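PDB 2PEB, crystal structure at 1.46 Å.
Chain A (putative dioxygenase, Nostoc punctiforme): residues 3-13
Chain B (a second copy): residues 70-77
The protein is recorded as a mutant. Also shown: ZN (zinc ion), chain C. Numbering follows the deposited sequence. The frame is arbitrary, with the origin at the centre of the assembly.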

ATOM      1  N   LYS A   3      19.984   5.170   4.717  1.00 45.86           N
ATOM      2  CA  LYS A   3      18.543   4.820   4.595  1.00 46.46           C
ATOM      3  C   LYS A   3      17.783   5.154   5.895  1.00 45.95           C
ATOM      4  O   LYS A   3      18.382   5.367   6.964  1.00 45.39           O
ATOM      5  CB  LYS A   3      18.377   3.328   4.234  1.00 44.87           C
ATOM      6  CG  LYS A   3      19.125   2.883   2.955  1.00 45.85           C
ATOM      7  CD  LYS A   3      18.545   3.491   1.667  1.00 43.47           C
ATOM      8  CE  LYS A   3      19.235   2.965   0.402  1.00 43.58           C
ATOM      9  NZ  LYS A   3      19.472   1.492   0.425  1.00 44.80           N
ATOM     10  N   GLU A   4      16.462   5.219   5.769  1.00 44.96           N
ATOM     11  CA  GLU A   4      15.556   5.375   6.898  1.00 43.54           C
ATOM     12  C   GLU A   4      15.305   4.023   7.563  1.00 43.38           C
ATOM     13  O   GLU A   4      14.993   3.019   6.875  1.00 35.05           O
ATOM     14  CB  GLU A   4      14.223   5.921   6.403  1.00 45.98           C
ATOM     15  CG  GLU A   4      13.361   6.523   7.509  1.00 53.99           C
ATOM     16  CD  GLU A   4      13.279   8.036   7.443  1.00 59.32           C
ATOM     17  OE1 GLU A   4      13.043   8.568   6.334  1.00 72.11           O
ATOM     18  OE2 GLU A   4      13.432   8.685   8.501  1.00 58.87           O
ATOM     19  N   ASP A   5      15.435   4.000   8.895  1.00 44.56           N
ATOM     20  CA  ASP A   5      15.243   2.766   9.674  1.00 45.53           C
ATOM     21  C   ASP A   5      13.762   2.566  10.028  1.00 43.71           C
ATOM     22  O   ASP A   5      13.125   3.437  10.658  1.00 38.75           O
ATOM     23  CB  ASP A   5      16.103   2.756  10.943  1.00 45.45           C
ATOM     24  CG  ASP A   5      17.581   2.921  10.652  1.00 56.40           C
ATOM     25  OD1 ASP A   5      17.986   2.869   9.467  1.00 62.45           O
ATOM     26  OD2 ASP A   5      18.348   3.114  11.626  1.00 71.50           O
ATOM     27  N   THR A   6      13.220   1.420   9.602  1.00 43.91           N
ATOM     28  CA  THR A   6      11.813   1.077   9.874  1.00 41.85           C
ATOM     29  C   THR A   6      11.584   0.783  11.361  1.00 42.54           C
ATOM     30  O   THR A   6      10.447   0.625  11.798  1.00 42.59           O
ATOM     31  CB  THR A   6      11.331  -0.123   9.023  1.00 42.31           C
ATOM     32  OG1 THR A   6      12.010  -1.313   9.447  1.00 47.87           O
ATOM     33  CG2 THR A   6      11.629   0.108   7.558  1.00 30.34           C
ATOM     34  N   ILE A   7      12.658   0.709  12.148  1.00 43.44           N
ATOM     35  CA  ILE A   7      12.511   0.725  13.605  1.00 42.97           C
ATOM     36  C   ILE A   7      11.782   2.015  13.999  1.00 42.69           C
ATOM     37  O   ILE A   7      10.992   2.041  14.928  1.00 42.69           O
ATOM     38  CB  ILE A   7      13.871   0.682  14.323  1.00 42.22           C
ATOM     39  CG1 ILE A   7      13.729   0.100  15.739  1.00 46.73           C
ATOM     40  CG2 ILE A   7      14.482   2.079  14.367  1.00 44.21           C
ATOM     41  CD1 ILE A   7      13.274  -1.353  15.810  1.00 46.53           C
ATOM     42  N   GLU A   8      12.015   3.079  13.243  1.00 38.72           N
ATOM     43  CA  GLU A   8      11.401   4.331  13.536  1.00 37.41           C
ATOM     44  C   GLU A   8       9.890   4.276  13.351  1.00 29.96           C
ATOM     45  O   GLU A   8       9.247   5.265  13.646  1.00 29.41           O
ATOM     46  CB  GLU A   8      12.007   5.437  12.670  1.00 35.61           C
ATOM     47  CG  GLU A   8      11.278   5.734  11.368  1.00 43.94           C
ATOM     48  CD  GLU A   8      12.020   6.741  10.522  1.00 45.73           C
ATOM     49  OE1 GLU A   8      13.262   6.850  10.670  1.00 59.22           O
ATOM     50  OE2 GLU A   8      11.364   7.425   9.711  1.00 57.11           O
ATOM     51  N   ILE A   9       9.329   3.150  12.881  1.00 23.64           N
ATOM     52  CA  ILE A   9       7.863   2.989  12.738  1.00 20.65           C
ATOM     53  C   ILE A   9       7.310   2.387  14.007  1.00 18.47           C
ATOM     54  O   ILE A   9       7.595   1.229  14.324  1.00 23.34           O
ATOM     55  CB  ILE A   9       7.431   2.103  11.555  1.00 22.12           C
ATOM     56  CG1 ILE A   9       7.899   2.691  10.218  1.00 26.30           C
ATOM     57  CG2 ILE A   9       5.920   1.974  11.496  1.00 25.91           C
ATOM     58  CD1 ILE A   9       7.602   1.713   9.034  1.00 25.93           C
ATOM     59  N   ALA A  10       6.567   3.189  14.762  1.00 20.21           N
ATOM     60  CA  ALA A  10       5.973   2.773  16.056  1.00 23.28           C
ATOM     61  C   ALA A  10       4.619   2.080  15.899  1.00 25.33           C
ATOM     62  O   ALA A  10       4.086   1.460  16.855  1.00 24.52           O
ATOM     63  CB  ALA A  10       5.822   4.001  16.957  1.00 22.85           C
ATOM     64  N   GLY A  11       4.032   2.201  14.722  1.00 24.12           N
ATOM     65  CA  GLY A  11       2.702   1.715  14.472  1.00 23.85           C
ATOM     66  C   GLY A  11       2.178   2.208  13.180  1.00 21.47           C
ATOM     67  O   GLY A  11       2.855   2.935  12.456  1.00 23.00           O
ATOM     68  N   PHE A  12       0.947   1.817  12.871  1.00 23.89           N
ATOM     69  CA  PHE A  12       0.259   2.240  11.660  1.00 26.12           C
ATOM     70  C   PHE A  12      -1.166   2.648  11.909  1.00 25.06           C
ATOM     71  O   PHE A  12      -1.807   2.194  12.868  1.00 24.55           O
ATOM     72  CB  PHE A  12       0.244   1.144  10.576  1.00 25.65           C
ATOM     73  CG  PHE A  12       1.598   0.712  10.162  1.00 25.15           C
ATOM     74  CD1 PHE A  12       2.244  -0.303  10.844  1.00 23.46           C
ATOM     75  CD2 PHE A  12       2.221   1.286   9.064  1.00 26.08           C
ATOM     76  CE1 PHE A  12       3.519  -0.719  10.477  1.00 29.27           C
ATOM     77  CE2 PHE A  12       3.513   0.888   8.692  1.00 22.80           C
ATOM     78  CZ  PHE A  12       4.150  -0.142   9.398  1.00 23.19           C
ATOM     79  N   HIS A  13      -1.646   3.545  11.058  1.00 25.09           N
ATOM     80  CA  HIS A  13      -3.076   3.807  10.905  1.00 26.50           C
ATOM     81  C   HIS A  13      -3.541   3.401   9.557  1.00 28.96           C
ATOM     82  O   HIS A  13      -2.865   3.643   8.574  1.00 29.31           O
ATOM     83  CB  HIS A  13      -3.336   5.295  10.968  1.00 31.15           C
ATOM     84  CG  HIS A  13      -3.305   5.872  12.334  1.00 29.87           C
ATOM     85  ND1 HIS A  13      -3.585   7.202  12.566  1.00 28.54           N
ATOM     86  CD2 HIS A  13      -3.067   5.309  13.542  1.00 27.88           C
ATOM     87  CE1 HIS A  13      -3.495   7.432  13.868  1.00 28.95           C
ATOM     88  NE2 HIS A  13      -3.208   6.298  14.486  1.00 36.47           N
TER
ATOM     89  N   VAL B  70       7.806  -3.996   2.689  1.00 23.15           N
ATOM     90  CA  VAL B  70       6.880  -2.930   2.362  1.00 25.56           C
ATOM     91  C   VAL B  70       7.085  -1.705   3.227  1.00 23.55           C
ATOM     92  O   VAL B  70       7.166  -0.615   2.684  1.00 25.65           O
ATOM     93  CB  VAL B  70       5.378  -3.408   2.251  1.00 25.43           C
ATOM     94  CG1 VAL B  70       4.461  -2.238   1.980  1.00 22.99           C
ATOM     95  CG2 VAL B  70       5.241  -4.550   1.130  1.00 27.62           C
ATOM     96  N   PRO B  71       7.140  -1.868   4.561  1.00 24.61           N
ATOM     97  CA  PRO B  71       7.536  -0.701   5.418  1.00 24.84           C
ATOM     98  C   PRO B  71       8.884  -0.044   5.079  1.00 25.55           C
ATOM     99  O   PRO B  71       8.984   1.165   5.127  1.00 24.69           O
ATOM    100  CB  PRO B  71       7.540  -1.323   6.833  1.00 23.40           C
ATOM    101  CG  PRO B  71       6.494  -2.367   6.727  1.00 25.26           C
ATOM    102  CD  PRO B  71       6.811  -3.000   5.421  1.00 23.19           C
ATOM    103  N   TRP B  72       9.892  -0.825   4.678  1.00 25.90           N
ATOM    104  CA  TRP B  72      11.157  -0.279   4.212  1.00 25.74           C
ATOM    105  C   TRP B  72      10.953   0.591   2.975  1.00 26.29           C
ATOM    106  O   TRP B  72      11.492   1.699   2.886  1.00 26.09           O
ATOM    107  CB  TRP B  72      12.169  -1.392   3.937  1.00 22.91           C
ATOM    108  CG  TRP B  72      13.534  -0.831   3.735  1.00 24.72           C
ATOM    109  CD1 TRP B  72      14.454  -0.510   4.697  1.00 28.07           C
ATOM    110  CD2 TRP B  72      14.154  -0.514   2.472  1.00 19.83           C
ATOM    111  NE1 TRP B  72      15.582   0.006   4.120  1.00 27.16           N
ATOM    112  CE2 TRP B  72      15.438  -0.010   2.758  1.00 25.66           C
ATOM    113  CE3 TRP B  72      13.735  -0.604   1.136  1.00 27.59           C
ATOM    114  CZ2 TRP B  72      16.306   0.415   1.749  1.00 26.96           C
ATOM    115  CZ3 TRP B  72      14.605  -0.203   0.146  1.00 28.79           C
ATOM    116  CH2 TRP B  72      15.867   0.299   0.461  1.00 25.13           C
ATOM    117  N   LEU B  73      10.173   0.092   2.011  1.00 26.32           N
ATOM    118  CA  LEU B  73       9.893   0.877   0.817  1.00 24.68           C
ATOM    119  C   LEU B  73       9.028   2.098   1.081  1.00 26.27           C
ATOM    120  O   LEU B  73       9.220   3.129   0.456  1.00 28.29           O
ATOM    121  CB  LEU B  73       9.256   0.027  -0.279  1.00 28.91           C
ATOM    122  CG  LEU B  73      10.151  -1.011  -0.940  1.00 30.88           C
ATOM    123  CD1 LEU B  73       9.288  -2.024  -1.720  1.00 25.09           C
ATOM    124  CD2 LEU B  73      11.126  -0.317  -1.840  1.00 26.19           C
HETATM  125  N   MSE B  74       8.092   1.982   2.021  1.00 24.77           N
HETATM  126  CA  MSE B  74       7.323   3.144   2.461  1.00 27.20           C
HETATM  127  C   MSE B  74       8.243   4.300   2.822  1.00 26.19           C
HETATM  128  O   MSE B  74       7.959   5.469   2.477  1.00 25.86           O
HETATM  129  CB  MSE B  74       6.372   2.773   3.624  1.00 25.68           C
HETATM  130  CG  MSE B  74       5.254   1.898   3.173  1.00 24.87           C
HETATM  131 SE   MSE B  74       4.325   1.131   4.546  0.75 21.68          SE
HETATM  132  CE  MSE B  74       3.062   2.666   4.724  1.00 19.89           C
ATOM    133  N   LEU B  75       9.378   3.989   3.467  1.00 27.43           N
ATOM    134  CA  LEU B  75      10.296   5.012   3.926  1.00 28.39           C
ATOM    135  C   LEU B  75      11.428   5.325   2.958  1.00 27.17           C
ATOM    136  O   LEU B  75      12.044   6.381   3.082  1.00 29.76           O
ATOM    137  CB  LEU B  75      10.931   4.619   5.255  1.00 29.47           C
ATOM    138  CG  LEU B  75      10.027   4.206   6.418  1.00 29.67           C
ATOM    139  CD1 LEU B  75      10.917   3.866   7.639  1.00 32.38           C
ATOM    140  CD2 LEU B  75       9.052   5.285   6.766  1.00 31.67           C
ATOM    141  N   ASN B  76      11.784   4.390   2.079  1.00 24.87           N
ATOM    142  CA  ASN B  76      13.047   4.514   1.339  1.00 26.21           C
ATOM    143  C   ASN B  76      12.900   4.511  -0.163  1.00 25.47           C
ATOM    144  O   ASN B  76      13.893   4.425  -0.864  1.00 28.71           O
ATOM    145  CB  ASN B  76      14.039   3.414   1.766  1.00 25.89           C
ATOM    146  CG  ASN B  76      14.582   3.627   3.161  1.00 27.89           C
ATOM    147  OD1 ASN B  76      15.418   4.494   3.376  1.00 33.80           O
ATOM    148  ND2 ASN B  76      14.111   2.863   4.108  1.00 25.67           N
ATOM    149  N   ARG B  77      11.662   4.584  -0.651  1.00 25.61           N
ATOM    150  CA  ARG B  77      11.440   4.558  -2.102  1.00 25.99           C
ATOM    151  C   ARG B  77      11.861   5.812  -2.864  1.00 27.28           C
ATOM    152  O   ARG B  77      11.866   5.806  -4.105  1.00 26.16           O
ATOM    153  CB  ARG B  77       9.978   4.283  -2.436  1.00 25.81           C
ATOM    154  CG  ARG B  77       9.027   5.387  -2.039  1.00 25.71           C
ATOM    155  CD  ARG B  77       7.584   4.992  -2.322  1.00 25.63           C
ATOM    156  NE  ARG B  77       6.705   6.023  -1.812  1.00 21.99           N
ATOM    157  CZ  ARG B  77       6.469   7.186  -2.396  1.00 26.93           C
ATOM    158  NH1 ARG B  77       6.984   7.494  -3.594  1.00 33.09           N
ATOM    159  NH2 ARG B  77       5.714   8.074  -1.777  1.00 26.76           N
TER
HETATM  160 ZN    ZN C 200      -3.941   8.419  10.924  0.50 14.28          ZN
HETATM  161  O   HOH W   1      17.147   0.962   6.430  1.00 34.11           O

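The side chain of B:Asn76 reads the backbone of A:Glu4 as a neighbouring strand would, using its amide to pair with both the backbone N and the backbone O of one residue. A:Glu4 N donates to B:Asn76 OD1 at 2.7 Å, and B:Asn76 ND2 donates back to A:Glu4 O at 2.9 Å; both bonds are close to linear, at 161° and 174°. A primary amide can do this because its acceptor and its donor lie side by side in one plane. The second hydrogen of the amide is also used: B:Asn76 ND2 donates to B:Trp72 O at 3.1 Å, which ties the side chain to its own helix. A:Glu4 O in turn takes a further hydrogen bond from water 1, 3.0 Å away, and the same water accepts from B:Trp72 NE1 at 2.9 Å. The indole thus reaches the carbonyl through water, its NE1 lying 4.1 Å from A:Glu4 O. A:Lys3 NZ approaches the edge of the indole, 3.6 Å from B:Trp72 CZ2.

Beyond this polar end the contact becomes apolar. B:Leu75, the residue most covered by the opposing stretch, projects CD1 into the bend of chain A, where it lies 3.6 Å from A:Glu4 CG, 3.7 Å from A:Thr6 CA and 4.1 Å from A:Ile9 CG1. The short 3-10 segment, with A:Glu8 N bonded to A:Asp5 O at 2.8 Å, curls the chain around this methyl. A:Thr6 CG2 packs against the helix backbone, 3.4 Å from B:Trp72 CA.

Farther along, A:Ile9 CD1 meets B:Pro71 CB at 3.8 Å, and A:Phe12 CZ lies 4.2 Å from B:Pro71 CG. The selenium of selenomethionine B:Met74 approaches the same phenyl ring obliquely, with SE 4.2 Å from A:Phe12 CE2. The next residue, A:His13, makes no contact with this stretch of the helix; its ND1 binds zinc at 2.1 Å.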